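Local coordinates for protein glucose-6-phosphate isomerase (Plasmodium falciparum, PDB 3QKI) that probably interconverts alpha-D-glucose 6-phosphate and beta-D-fructose 6-phosphate, the isomerase step of glycolysis and gluconeogenesis, at residues E354-L359 / L530-S535; K62-D67 / H341-H346; M397-K402 / S535-E540; E83-V88 / L360-F365. All blocks are in the same frame, centred on the assembly; numbering follows the deposited sequence.

Interaction 1. Residues E354-L359 / L530-S535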
loop_
_atom_site.group_PDB
_atom_site.type_symbol
_atom_site.label_atom_id
_atom_site.label_comp_id
_atom_site.label_asym_id
_atom_site.label_seq_id
_atom_site.Cartn_x
_atom_site.Cartn_y
_atom_site.Cartn_z
ATOM N N GLU A 354 16.902 -26.136 9.520
ATOM C CA GLU A 354 17.142 -26.011 8.091
ATOM C C GLU A 354 15.841 -25.699 7.332
ATOM O O GLU A 354 15.822 -25.700 6.096
ATOM C CB GLU A 354 17.811 -27.293 7.538
ATOM C CG GLU A 354 19.153 -27.650 8.167
ATOM C CD GLU A 354 20.249 -26.594 8.161
ATOM O OE1 GLU A 354 20.417 -25.895 7.133
ATOM O OE2 GLU A 354 20.956 -26.478 9.190
ATOM N N ASN A 355 14.773 -25.408 8.078
ATOM C CA ASN A 355 13.445 -25.160 7.536
ATOM C C ASN A 355 13.224 -23.643 7.341
ATOM O O ASN A 355 13.010 -22.896 8.306
ATOM C CB ASN A 355 12.420 -25.799 8.471
ATOM C CG ASN A 355 11.047 -25.921 7.886
ATOM O OD1 ASN A 355 10.492 -24.960 7.323
ATOM N ND2 ASN A 355 10.446 -27.098 8.060
ATOM N N ILE A 356 13.319 -23.198 6.091
ATOM C CA ILE A 356 13.233 -21.780 5.701
ATOM C C ILE A 356 11.959 -21.046 6.207
ATOM O O ILE A 356 12.109 -20.066 6.941
ATOM C CB ILE A 356 13.577 -21.576 4.199
ATOM C CG1 ILE A 356 15.065 -21.829 3.970
ATOM C CG2 ILE A 356 13.187 -20.165 3.703
ATOM C CD1 ILE A 356 15.456 -22.115 2.537
ATOM N N PRO A 357 10.722 -21.518 5.933
ATOM C CA PRO A 357 9.538 -20.807 6.484
ATOM C C PRO A 357 9.493 -20.812 8.017
ATOM O O PRO A 357 9.012 -19.856 8.622
ATOM C CB PRO A 357 8.353 -21.594 5.922
ATOM C CG PRO A 357 8.898 -22.440 4.822
ATOM C CD PRO A 357 10.323 -22.667 5.084
ATOM N N VAL A 358 9.976 -21.907 8.654
ATOM C CA VAL A 358 9.991 -21.987 10.110
ATOM C C VAL A 358 10.959 -20.942 10.694
ATOM O O VAL A 358 10.578 -20.211 11.621
ATOM C CB VAL A 358 10.267 -23.428 10.623
ATOM C CG1 VAL A 358 10.618 -23.422 12.119
ATOM C CG2 VAL A 358 9.057 -24.331 10.358
ATOM N N LEU A 359 12.184 -20.862 10.139
ATOM C CA LEU A 359 13.195 -19.894 10.591
ATOM C C LEU A 359 12.718 -18.452 10.373
ATOM O O LEU A 359 12.990 -17.589 11.200
ATOM C CB LEU A 359 14.528 -20.135 9.870
ATOM C CG LEU A 359 15.257 -21.456 10.237
ATOM C CD1 LEU A 359 16.453 -21.684 9.315
ATOM C CD2 LEU A 359 15.679 -21.451 11.696
ATOM N N LEU A 530 5.074 -17.638 -2.946
ATOM C CA LEU A 530 3.745 -17.719 -2.343
ATOM C C LEU A 530 3.722 -18.724 -1.202
ATOM O O LEU A 530 3.281 -18.387 -0.099
ATOM C CB LEU A 530 2.652 -18.099 -3.371
ATOM C CG LEU A 530 1.276 -18.391 -2.753
ATOM C CD1 LEU A 530 0.610 -17.127 -2.254
ATOM C CD2 LEU A 530 0.427 -19.209 -3.651
ATOM N N SER A 531 4.210 -19.949 -1.459
ATOM C CA SER A 531 4.183 -21.007 -0.454
ATOM C C SER A 531 5.064 -20.657 0.743
ATOM O O SER A 531 4.699 -20.975 1.861
ATOM C CB SER A 531 4.545 -22.357 -1.060
ATOM O OG SER A 531 4.739 -23.324 -0.035
ATOM N N LEU A 532 6.193 -19.983 0.513
ATOM C CA LEU A 532 7.104 -19.565 1.565
ATOM C C LEU A 532 6.346 -18.718 2.605
ATOM O O LEU A 532 6.469 -18.978 3.796
ATOM C CB LEU A 532 8.300 -18.781 0.961
ATOM C CG LEU A 532 9.260 -18.099 1.948
ATOM C CD1 LEU A 532 9.869 -19.099 2.889
ATOM C CD2 LEU A 532 10.346 -17.307 1.212
ATOM N N TYR A 533 5.549 -17.736 2.155
ATOM C CA TYR A 533 4.777 -16.868 3.042
ATOM C C TYR A 533 3.554 -17.568 3.638
ATOM O O TYR A 533 3.285 -17.388 4.836
ATOM C CB TYR A 533 4.434 -15.515 2.371
ATOM C CG TYR A 533 5.587 -14.547 2.483
ATOM C CD1 TYR A 533 6.690 -14.639 1.630
ATOM C CD2 TYR A 533 5.638 -13.611 3.516
ATOM C CE1 TYR A 533 7.803 -13.809 1.789
ATOM C CE2 TYR A 533 6.749 -12.773 3.680
ATOM C CZ TYR A 533 7.820 -12.866 2.804
ATOM O OH TYR A 533 8.915 -12.038 2.953
ATOM N N GLU A 534 2.857 -18.414 2.845
ATOM C CA GLU A 534 1.709 -19.178 3.392
ATOM C C GLU A 534 2.233 -20.115 4.509
ATOM O O GLU A 534 1.654 -20.166 5.594
ATOM C CB GLU A 534 1.006 -20.017 2.301
ATOM C CG GLU A 534 0.201 -19.219 1.279
ATOM C CD GLU A 534 -0.569 -20.072 0.281
ATOM O OE1 GLU A 534 -0.315 -21.299 0.214
ATOM O OE2 GLU A 534 -1.460 -19.524 -0.406
ATOM N N SER A 535 3.381 -20.767 4.266
ATOM C CA SER A 535 4.022 -21.652 5.249
ATOM C C SER A 535 4.474 -20.856 6.479
ATOM O O SER A 535 4.205 -21.282 7.598
ATOM C CB SER A 535 5.200 -22.388 4.629
ATOM O OG SER A 535 4.804 -23.144 3.501
#
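P357, in the first turn of helix 356-371, and L532, inside helix 523-543, bring the two backbones together, with their CA atoms only 5.6 Å apart. The proline ring faces the other helix directly and meets two residues one turn apart. P357 CB lies 3.5 Å from S535 CB, tighter than an ordinary carbon-carbon contact, while P357 CG sits 4.0 Å from L532 CD1. That same methyl of L532 is approached by a second group, the branch methyl of I356, with CG2 to CD1 at 3.6 Å. L532 reaches both because its CG stands anti to the backbone N (chi1 172°), which carries the leucine tip across to the helix start.

S535 takes part through carbon alone. Its hydroxyl is turned beside its own backbone N (chi1 -58°) and back along the helix, where OG binds S531 O at 2.7 Å. This carbonyl also receives the regular helical bond from S535 N, and the two donors reach it from opposite faces of its plane. A proline costs little this early in a helix, since first-turn amides have no helical acceptor. N355 is the N-cap: its OD1 accepts a weak bond from V358 N at 3.4 Å, while its ND2 is bound to F347 O and A350 O.

Helix 330-349 runs beside both partners, placing H346 on P357, M343 on S531 and F347 on S535. From strand 58-61 of the mixed sheet, K59 and F61 pack on I356.

Interaction 2. Residues K62-D67 / H341-H346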
loop_
_atom_site.group_PDB
_atom_site.type_symbol
_atom_site.label_atom_id
_atom_site.label_comp_id
_atom_site.label_asym_id
_atom_site.label_seq_id
_atom_site.Cartn_x
_atom_site.Cartn_y
_atom_site.Cartn_z
ATOM N N LYS A 62 16.660 -24.577 -3.603
ATOM C CA LYS A 62 16.465 -24.516 -5.050
ATOM C C LYS A 62 17.217 -23.300 -5.648
ATOM O O LYS A 62 18.441 -23.193 -5.513
ATOM C CB LYS A 62 14.952 -24.528 -5.448
ATOM C CG LYS A 62 14.150 -25.721 -4.918
ATOM C CD LYS A 62 14.168 -26.916 -5.850
ATOM C CE LYS A 62 13.368 -28.051 -5.267
ATOM N NZ LYS A 62 13.587 -29.315 -6.026
ATOM N N ASN A 63 16.447 -22.388 -6.247
ATOM C CA ASN A 63 16.927 -21.202 -6.941
ATOM C C ASN A 63 16.956 -19.919 -6.080
ATOM O O ASN A 63 16.801 -18.810 -6.612
ATOM C CB ASN A 63 16.134 -21.028 -8.250
ATOM C CG ASN A 63 14.682 -21.448 -8.191
ATOM O OD1 ASN A 63 13.790 -20.626 -7.989
ATOM N ND2 ASN A 63 14.411 -22.730 -8.393
ATOM N N PHE A 64 17.174 -20.059 -4.744
ATOM C CA PHE A 64 17.215 -18.899 -3.855
ATOM C C PHE A 64 17.997 -19.035 -2.579
ATOM O O PHE A 64 18.138 -20.142 -2.042
ATOM C CB PHE A 64 15.806 -18.339 -3.584
ATOM C CG PHE A 64 15.008 -18.933 -2.443
ATOM C CD1 PHE A 64 14.115 -19.973 -2.667
ATOM C CD2 PHE A 64 15.060 -18.375 -1.174
ATOM C CE1 PHE A 64 13.352 -20.496 -1.625
ATOM C CE2 PHE A 64 14.291 -18.898 -0.130
ATOM C CZ PHE A 64 13.435 -19.943 -0.366
ATOM N N TYR A 65 18.450 -17.887 -2.064
ATOM C CA TYR A 65 19.133 -17.739 -0.789
ATOM C C TYR A 65 18.255 -16.922 0.176
ATOM O O TYR A 65 17.631 -15.928 -0.221
ATOM C CB TYR A 65 20.467 -16.970 -0.969
ATOM C CG TYR A 65 21.645 -17.743 -1.537
ATOM C CD1 TYR A 65 22.929 -17.559 -1.032
ATOM C CD2 TYR A 65 21.501 -18.558 -2.658
ATOM C CE1 TYR A 65 24.028 -18.222 -1.583
ATOM C CE2 TYR A 65 22.585 -19.267 -3.185
ATOM C CZ TYR A 65 23.846 -19.095 -2.645
ATOM O OH TYR A 65 24.923 -19.750 -3.200
ATOM N N MET A 66 18.201 -17.341 1.433
ATOM C CA MET A 66 17.571 -16.551 2.477
ATOM C C MET A 66 18.701 -16.193 3.432
ATOM O O MET A 66 19.406 -17.081 3.925
ATOM C CB MET A 66 16.457 -17.277 3.237
ATOM C CG MET A 66 15.842 -16.383 4.295
ATOM S SD MET A 66 14.451 -17.053 5.205
ATOM C CE MET A 66 15.344 -18.390 6.191
ATOM N N ASP A 67 18.878 -14.893 3.668
ATOM C CA ASP A 67 19.918 -14.382 4.540
ATOM C C ASP A 67 19.302 -13.772 5.810
ATOM O O ASP A 67 18.731 -12.676 5.780
ATOM C CB ASP A 67 20.818 -13.396 3.741
ATOM C CG ASP A 67 21.949 -12.742 4.507
ATOM O OD1 ASP A 67 22.038 -12.952 5.727
ATOM O OD2 ASP A 67 22.729 -11.962 3.883
ATOM N N HIS A 341 4.142 -26.574 -4.384
ATOM C CA HIS A 341 4.281 -27.934 -3.887
ATOM C C HIS A 341 5.670 -28.236 -3.332
ATOM O O HIS A 341 5.769 -28.781 -2.228
ATOM C CB HIS A 341 3.879 -28.957 -4.957
ATOM C CG HIS A 341 4.007 -30.374 -4.477
ATOM N ND1 HIS A 341 3.220 -30.862 -3.448
ATOM C CD2 HIS A 341 4.849 -31.350 -4.881
ATOM C CE1 HIS A 341 3.579 -32.123 -3.287
ATOM N NE2 HIS A 341 4.544 -32.465 -4.138
ATOM N N ASP A 342 6.741 -27.856 -4.065
ATOM C CA ASP A 342 8.115 -28.092 -3.620
ATOM C C ASP A 342 8.449 -27.349 -2.339
ATOM O O ASP A 342 9.116 -27.911 -1.471
ATOM C CB ASP A 342 9.124 -27.793 -4.737
ATOM C CG ASP A 342 9.117 -28.836 -5.840
ATOM O OD1 ASP A 342 8.534 -29.930 -5.624
ATOM O OD2 ASP A 342 9.688 -28.564 -6.911
ATOM N N MET A 343 7.937 -26.118 -2.181
ATOM C CA MET A 343 8.123 -25.370 -0.933
ATOM C C MET A 343 7.272 -26.008 0.202
ATOM O O MET A 343 7.752 -26.081 1.326
ATOM C CB MET A 343 7.803 -23.876 -1.121
ATOM C CG MET A 343 7.984 -23.027 0.156
ATOM S SD MET A 343 9.640 -23.098 0.903
ATOM C CE MET A 343 10.524 -22.139 -0.258
ATOM N N ASP A 344 6.032 -26.499 -0.099
ATOM C CA ASP A 344 5.194 -27.194 0.881
ATOM C C ASP A 344 5.951 -28.414 1.445
ATOM O O ASP A 344 5.975 -28.607 2.669
ATOM C CB ASP A 344 3.874 -27.691 0.274
ATOM C CG ASP A 344 2.867 -26.617 -0.088
ATOM O OD1 ASP A 344 3.039 -25.449 0.359
ATOM O OD2 ASP A 344 1.953 -26.913 -0.889
ATOM N N GLU A 345 6.567 -29.220 0.551
ATOM C CA GLU A 345 7.337 -30.426 0.917
ATOM C C GLU A 345 8.524 -30.095 1.804
ATOM O O GLU A 345 8.789 -30.804 2.779
ATOM C CB GLU A 345 7.791 -31.193 -0.340
ATOM C CG GLU A 345 6.639 -31.845 -1.085
ATOM C CD GLU A 345 6.146 -33.142 -0.470
ATOM O OE1 GLU A 345 6.917 -34.125 -0.479
ATOM O OE2 GLU A 345 4.983 -33.186 -0.009
ATOM N N HIS A 346 9.205 -28.976 1.506
ATOM C CA HIS A 346 10.323 -28.480 2.301
ATOM C C HIS A 346 9.804 -28.100 3.697
ATOM O O HIS A 346 10.371 -28.522 4.714
ATOM C CB HIS A 346 10.967 -27.243 1.620
ATOM C CG HIS A 346 11.962 -26.552 2.479
ATOM N ND1 HIS A 346 13.240 -27.065 2.663
ATOM C CD2 HIS A 346 11.830 -25.426 3.219
ATOM C CE1 HIS A 346 13.851 -26.235 3.491
ATOM N NE2 HIS A 346 13.046 -25.230 3.855
#
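F64 and M343 make the apolar half of this contact, a methyl set against the rim of a ring. M343 CE lies in the plane of the phenyl group at its edge, 3.5 Å from F64 CE1 and nearly as close to CZ. The methionine leaves its backbone with CG anti to N, then bends at both chi2 (57°) and chi3 (73°), which curls the methyl round toward the ring. On the exposed side K62, bent at chi2, crosses D342 at about a right angle. K62 NZ stays 4.1 Å from D342 OD2, too far for a salt bridge, so any attraction is probably modest; the carboxylate oxygen has its hydrogen bond from Y524 OH. K62 and N63 form the two-residue turn of a beta hairpin joining strands 58-61 and 64-70, at one side of the mixed sheet, and helix 330-349 lies against it. Behind the first shell, F64 rests on F518 and L516 of strand 513-518, its neighbour in the sheet, and on I356 of helix 356-371. M343 is backed by P357 of the same helix. Y65, next along the strand, stacks its ring on Y593 of the second subunit.

Interaction 3. Residues M397-K402 / S535-E540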
loop_
_atom_site.group_PDB
_atom_site.type_symbol
_atom_site.label_atom_id
_atom_site.label_comp_id
_atom_site.label_asym_id
_atom_site.label_seq_id
_atom_site.Cartn_x
_atom_site.Cartn_y
_atom_site.Cartn_z
ATOM N N MET A 397 -2.146 -10.560 8.413
ATOM C CA MET A 397 -3.000 -9.845 9.342
ATOM C C MET A 397 -4.334 -10.486 9.645
ATOM O O MET A 397 -4.769 -10.461 10.796
ATOM C CB MET A 397 -3.129 -8.372 8.947
ATOM C CG MET A 397 -1.781 -7.660 8.975
ATOM S SD MET A 397 -1.759 -6.002 8.330
ATOM C CE MET A 397 -2.592 -5.079 9.646
ATOM N N GLU A 398 -4.992 -11.047 8.633
ATOM C CA GLU A 398 -6.277 -11.698 8.859
ATOM C C GLU A 398 -6.084 -13.062 9.505
ATOM O O GLU A 398 -6.928 -13.503 10.274
ATOM C CB GLU A 398 -7.112 -11.722 7.573
ATOM C CG GLU A 398 -8.550 -12.144 7.794
ATOM C CD GLU A 398 -9.371 -12.180 6.528
ATOM O OE1 GLU A 398 -9.124 -13.069 5.682
ATOM O OE2 GLU A 398 -10.257 -11.308 6.375
ATOM N N SER A 399 -4.956 -13.726 9.243
ATOM C CA SER A 399 -4.731 -15.031 9.857
ATOM C C SER A 399 -4.322 -14.838 11.302
ATOM O O SER A 399 -4.871 -15.467 12.180
ATOM C CB SER A 399 -3.601 -15.804 9.156
ATOM O OG SER A 399 -3.863 -16.167 7.812
ATOM N N ASN A 400 -3.332 -13.968 11.543
ATOM C CA ASN A 400 -2.709 -13.856 12.846
ATOM C C ASN A 400 -3.052 -12.651 13.731
ATOM O O ASN A 400 -2.499 -12.546 14.821
ATOM C CB ASN A 400 -1.192 -14.141 12.724
ATOM C CG ASN A 400 -0.853 -15.540 12.262
ATOM O OD1 ASN A 400 -1.710 -16.435 12.137
ATOM N ND2 ASN A 400 0.399 -15.764 11.952
ATOM N N GLY A 401 -3.954 -11.785 13.279
ATOM C CA GLY A 401 -4.413 -10.609 14.033
ATOM C C GLY A 401 -5.545 -11.042 14.945
ATOM O O GLY A 401 -6.720 -10.795 14.673
ATOM N N LYS A 402 -5.193 -11.799 15.983
ATOM C CA LYS A 402 -6.128 -12.448 16.923
ATOM C C LYS A 402 -5.778 -12.078 18.363
ATOM O O LYS A 402 -4.681 -11.590 18.620
ATOM C CB LYS A 402 -6.051 -13.994 16.744
ATOM C CG LYS A 402 -6.304 -14.498 15.323
ATOM C CD LYS A 402 -7.791 -14.409 14.922
ATOM C CE LYS A 402 -8.016 -14.480 13.416
ATOM N NZ LYS A 402 -7.573 -15.761 12.810
ATOM N N SER A 535 3.381 -20.767 4.266
ATOM C CA SER A 535 4.022 -21.652 5.249
ATOM C C SER A 535 4.474 -20.856 6.479
ATOM O O SER A 535 4.205 -21.282 7.598
ATOM C CB SER A 535 5.200 -22.388 4.629
ATOM O OG SER A 535 4.804 -23.144 3.501
ATOM N N ARG A 536 5.123 -19.688 6.275
ATOM C CA ARG A 536 5.584 -18.828 7.363
ATOM C C ARG A 536 4.437 -18.431 8.271
ATOM O O ARG A 536 4.590 -18.508 9.485
ATOM C CB ARG A 536 6.318 -17.578 6.798
ATOM C CG ARG A 536 6.809 -16.570 7.841
ATOM C CD ARG A 536 5.824 -15.421 7.957
ATOM N NE ARG A 536 6.320 -14.287 8.747
ATOM C CZ ARG A 536 7.063 -13.299 8.254
ATOM N NH1 ARG A 536 7.450 -13.317 6.987
ATOM N NH2 ARG A 536 7.436 -12.294 9.031
ATOM N N ILE A 537 3.282 -18.012 7.687
ATOM C CA ILE A 537 2.101 -17.611 8.462
ATOM C C ILE A 537 1.498 -18.765 9.269
ATOM O O ILE A 537 1.172 -18.584 10.448
ATOM C CB ILE A 537 1.096 -16.810 7.597
ATOM C CG1 ILE A 537 1.651 -15.376 7.333
ATOM C CG2 ILE A 537 -0.300 -16.765 8.185
ATOM C CD1 ILE A 537 2.205 -14.564 8.633
ATOM N N VAL A 538 1.415 -19.953 8.661
ATOM C CA VAL A 538 0.919 -21.149 9.330
ATOM C C VAL A 538 1.855 -21.494 10.528
ATOM O O VAL A 538 1.362 -21.711 11.631
ATOM C CB VAL A 538 0.746 -22.330 8.336
ATOM C CG1 VAL A 538 0.621 -23.665 9.064
ATOM C CG2 VAL A 538 -0.444 -22.094 7.412
ATOM N N ALA A 539 3.184 -21.468 10.319
ATOM C CA ALA A 539 4.165 -21.756 11.373
ATOM C C ALA A 539 4.052 -20.723 12.482
ATOM O O ALA A 539 4.064 -21.090 13.655
ATOM C CB ALA A 539 5.581 -21.761 10.809
ATOM N N GLU A 540 3.895 -19.440 12.116
ATOM C CA GLU A 540 3.819 -18.371 13.078
ATOM C C GLU A 540 2.570 -18.419 13.972
ATOM O O GLU A 540 2.664 -18.098 15.163
ATOM C CB GLU A 540 4.035 -17.003 12.415
ATOM C CG GLU A 540 4.556 -15.975 13.396
ATOM C CD GLU A 540 5.068 -14.687 12.795
ATOM O OE1 GLU A 540 5.125 -14.573 11.547
ATOM O OE2 GLU A 540 5.438 -13.790 13.586
#
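S399 and N400, at the end of helix 388-400, both turn their side chains beside the backbone N, N400 with chi1 -63°, and so present neighbouring groups to I537 of helix 523-543. I537 answers with CG2 anti to its own N, aimed at the serine, and leaves its carbonyl for the amide. N400 ND2 donates to I537 O at 3.3 Å in a nearly straight bond (169° at the hydrogen). The acceptor lies close to the amide plane, and the donor is tilted 18° from the carbonyl plane. N400 OD1 is bonded to S548 OG, so both ends of the amide are held and its rotation is fixed. ND2 also passes E540 CB at 3.9 Å.

S399 meets I537 CG2 with CB and OG, each at 3.6 Å, while its hydroxyl bonds to L395 O and R312 NE. E540 turns its carboxylate away from the amide: R536 NE meets E540 OE1 in a salt bridge of 3.1 Å, and S364 OG takes OE2.

Past the helix, K402 NZ folds back to S399 O at 2.8 Å around an inverse gamma turn centred on G401, whose O is bonded by Q433 of the second subunit. This helix end belongs to the substrate pocket: E398, bridged to R312 and bonded to Q394, is a binding residue for beta-D-fructose 6-phosphate, though no sugar is bound to this chain in the model.

Interaction 4. Residues E83-V88 / L360-F365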
loop_
_atom_site.group_PDB
_atom_site.type_symbol
_atom_site.label_atom_id
_atom_site.label_comp_id
_atom_site.label_asym_id
_atom_site.label_seq_id
_atom_site.Cartn_x
_atom_site.Cartn_y
_atom_site.Cartn_z
ATOM N N GLU A 83 14.473 -24.550 19.876
ATOM C CA GLU A 83 14.013 -25.279 21.060
ATOM C C GLU A 83 12.599 -24.834 21.419
ATOM O O GLU A 83 11.809 -25.665 21.851
ATOM C CB GLU A 83 14.947 -25.088 22.251
ATOM C CG GLU A 83 16.228 -25.893 22.125
ATOM C CD GLU A 83 17.189 -25.667 23.272
ATOM O OE1 GLU A 83 16.714 -25.442 24.409
ATOM O OE2 GLU A 83 18.417 -25.711 23.036
ATOM N N TYR A 84 12.283 -23.538 21.225
ATOM C CA TYR A 84 10.926 -23.025 21.432
ATOM C C TYR A 84 9.935 -23.676 20.427
ATOM O O TYR A 84 8.875 -24.123 20.842
ATOM C CB TYR A 84 10.886 -21.487 21.364
ATOM C CG TYR A 84 9.474 -20.972 21.489
ATOM C CD1 TYR A 84 8.711 -20.691 20.357
ATOM C CD2 TYR A 84 8.866 -20.846 22.736
ATOM C CE1 TYR A 84 7.392 -20.262 20.466
ATOM C CE2 TYR A 84 7.538 -20.443 22.852
ATOM C CZ TYR A 84 6.808 -20.145 21.715
ATOM O OH TYR A 84 5.527 -19.690 21.815
ATOM N N ALA A 85 10.292 -23.757 19.131
ATOM C CA ALA A 85 9.463 -24.421 18.109
ATOM C C ALA A 85 9.192 -25.891 18.512
ATOM O O ALA A 85 8.055 -26.364 18.386
ATOM C CB ALA A 85 10.155 -24.377 16.760
ATOM N N GLU A 86 10.205 -26.579 19.055
ATOM C CA GLU A 86 10.069 -27.974 19.547
ATOM C C GLU A 86 9.124 -28.039 20.774
ATOM O O GLU A 86 8.242 -28.893 20.836
ATOM C CB GLU A 86 11.450 -28.531 19.930
ATOM C CG GLU A 86 12.282 -28.909 18.725
ATOM C CD GLU A 86 13.767 -29.137 18.945
ATOM O OE1 GLU A 86 14.254 -28.945 20.083
ATOM O OE2 GLU A 86 14.451 -29.484 17.956
ATOM N N GLU A 87 9.289 -27.104 21.721
ATOM C CA GLU A 87 8.460 -27.032 22.918
ATOM C C GLU A 87 6.964 -26.771 22.629
ATOM O O GLU A 87 6.113 -27.290 23.352
ATOM C CB GLU A 87 9.036 -26.037 23.916
ATOM C CG GLU A 87 8.662 -26.395 25.341
ATOM C CD GLU A 87 9.222 -25.539 26.456
ATOM O OE1 GLU A 87 10.292 -24.917 26.275
ATOM O OE2 GLU A 87 8.615 -25.550 27.549
ATOM N N VAL A 88 6.641 -25.994 21.581
ATOM C CA VAL A 88 5.237 -25.769 21.183
ATOM C C VAL A 88 4.729 -26.866 20.225
ATOM O O VAL A 88 3.580 -26.801 19.774
ATOM C CB VAL A 88 4.934 -24.361 20.603
ATOM C CG1 VAL A 88 5.134 -23.282 21.630
ATOM C CG2 VAL A 88 5.732 -24.077 19.336
ATOM N N LEU A 360 11.963 -18.212 9.291
ATOM C CA LEU A 360 11.394 -16.889 8.995
ATOM C C LEU A 360 10.303 -16.548 10.018
ATOM O O LEU A 360 10.278 -15.452 10.555
ATOM C CB LEU A 360 10.865 -16.858 7.551
ATOM C CG LEU A 360 10.488 -15.484 6.982
ATOM C CD1 LEU A 360 11.681 -14.508 7.038
ATOM C CD2 LEU A 360 10.055 -15.600 5.531
ATOM N N ALA A 361 9.443 -17.516 10.351
ATOM C CA ALA A 361 8.396 -17.354 11.382
ATOM C C ALA A 361 9.025 -17.145 12.765
ATOM O O ALA A 361 8.574 -16.276 13.509
ATOM C CB ALA A 361 7.475 -18.604 11.400
ATOM N N LEU A 362 10.090 -17.909 13.102
ATOM C CA LEU A 362 10.789 -17.761 14.397
ATOM C C LEU A 362 11.408 -16.379 14.546
ATOM O O LEU A 362 11.343 -15.796 15.619
ATOM C CB LEU A 362 11.855 -18.847 14.597
ATOM C CG LEU A 362 11.346 -20.276 14.895
ATOM C CD1 LEU A 362 12.481 -21.278 14.755
ATOM C CD2 LEU A 362 10.774 -20.368 16.267
ATOM N N THR A 363 11.980 -15.848 13.441
ATOM C CA THR A 363 12.596 -14.520 13.389
ATOM C C THR A 363 11.530 -13.455 13.654
ATOM O O THR A 363 11.748 -12.565 14.470
ATOM C CB THR A 363 13.285 -14.335 12.037
ATOM O OG1 THR A 363 14.328 -15.310 11.912
ATOM C CG2 THR A 363 13.853 -12.959 11.853
ATOM N N SER A 364 10.386 -13.555 12.961
ATOM C CA SER A 364 9.258 -12.635 13.098
ATOM C C SER A 364 8.736 -12.631 14.552
ATOM O O SER A 364 8.510 -11.563 15.122
ATOM C CB SER A 364 8.160 -13.048 12.132
ATOM O OG SER A 364 7.018 -12.206 12.198
ATOM N N PHE A 365 8.547 -13.825 15.132
ATOM C CA PHE A 365 8.090 -14.051 16.504
ATOM C C PHE A 365 9.069 -13.418 17.495
ATOM O O PHE A 365 8.648 -12.733 18.421
ATOM C CB PHE A 365 7.953 -15.575 16.749
ATOM C CG PHE A 365 7.654 -15.969 18.176
ATOM C CD1 PHE A 365 6.376 -15.821 18.705
ATOM C CD2 PHE A 365 8.653 -16.496 18.993
ATOM C CE1 PHE A 365 6.101 -16.195 20.028
ATOM C CE2 PHE A 365 8.388 -16.839 20.320
ATOM C CZ PHE A 365 7.113 -16.687 20.832
#
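Y84 and A85 of helix 75-87 pack on L362 and F365 of helix 356-371, a buried helix-helix interface on the periphery of the domain built round the mixed sheet. The backbones come nearest at A85 and L362, 7.7 Å between CA atoms, and side chains bridge the interval.

The aromatic part carries most of it. The Y84 and F365 rings lie nearly parallel, their planes 15° apart, but are offset so far that little of one ring lies over the other, with centroids 4.8 Å apart. F365 CE2 sits over one face of the tyrosine near its rim, 3.6 Å from Y84 CE1. Both residues hold CG anti to the backbone N (chi1 176° for Y84), sending each ring outward from its own helix into the gap between them. Their side chains cross at about a right angle although the ring planes are almost parallel. F365 also stacks with H369, and Y29 of helix 27-39 touches both aromatic residues.

The aliphatic part is lighter. L362 reaches over with one methyl, CD2, to A85 CB at 4.1 Å, and is itself backed by L543.

Polar groups make no bond between the two segments. The tyrosine hydroxyl instead donates to L543 O, the carbonyl of the last residue of helix 523-543, which fixes where the ring's outer end lies. That position also sets Y84 OH 3.5 Å from F365 CZ.

Overall arrangement
Helix 523-543 is common to interactions 1 and 3, which share S535, and helix 356-371 to interactions 1 and 4. Interactions 1 and 2 have centres about 8 Å apart and are joined by polar bonds, S531 OG to D344 OD1 at 2.8 Å and I356 N to H346 NE2 at 3.0 Å. Between interactions 3 and 4, centres about 13 Å apart, S364 OG meets E540 OE2 at 2.6 Å and R536 NH2 at 3.2 Å. Only interaction 3 includes a substrate-binding residue, E398; interactions 1, 2 and 4 lie away from the pocket. Interactions 2 and 3, centres about 19 Å apart, both also touch the second subunit.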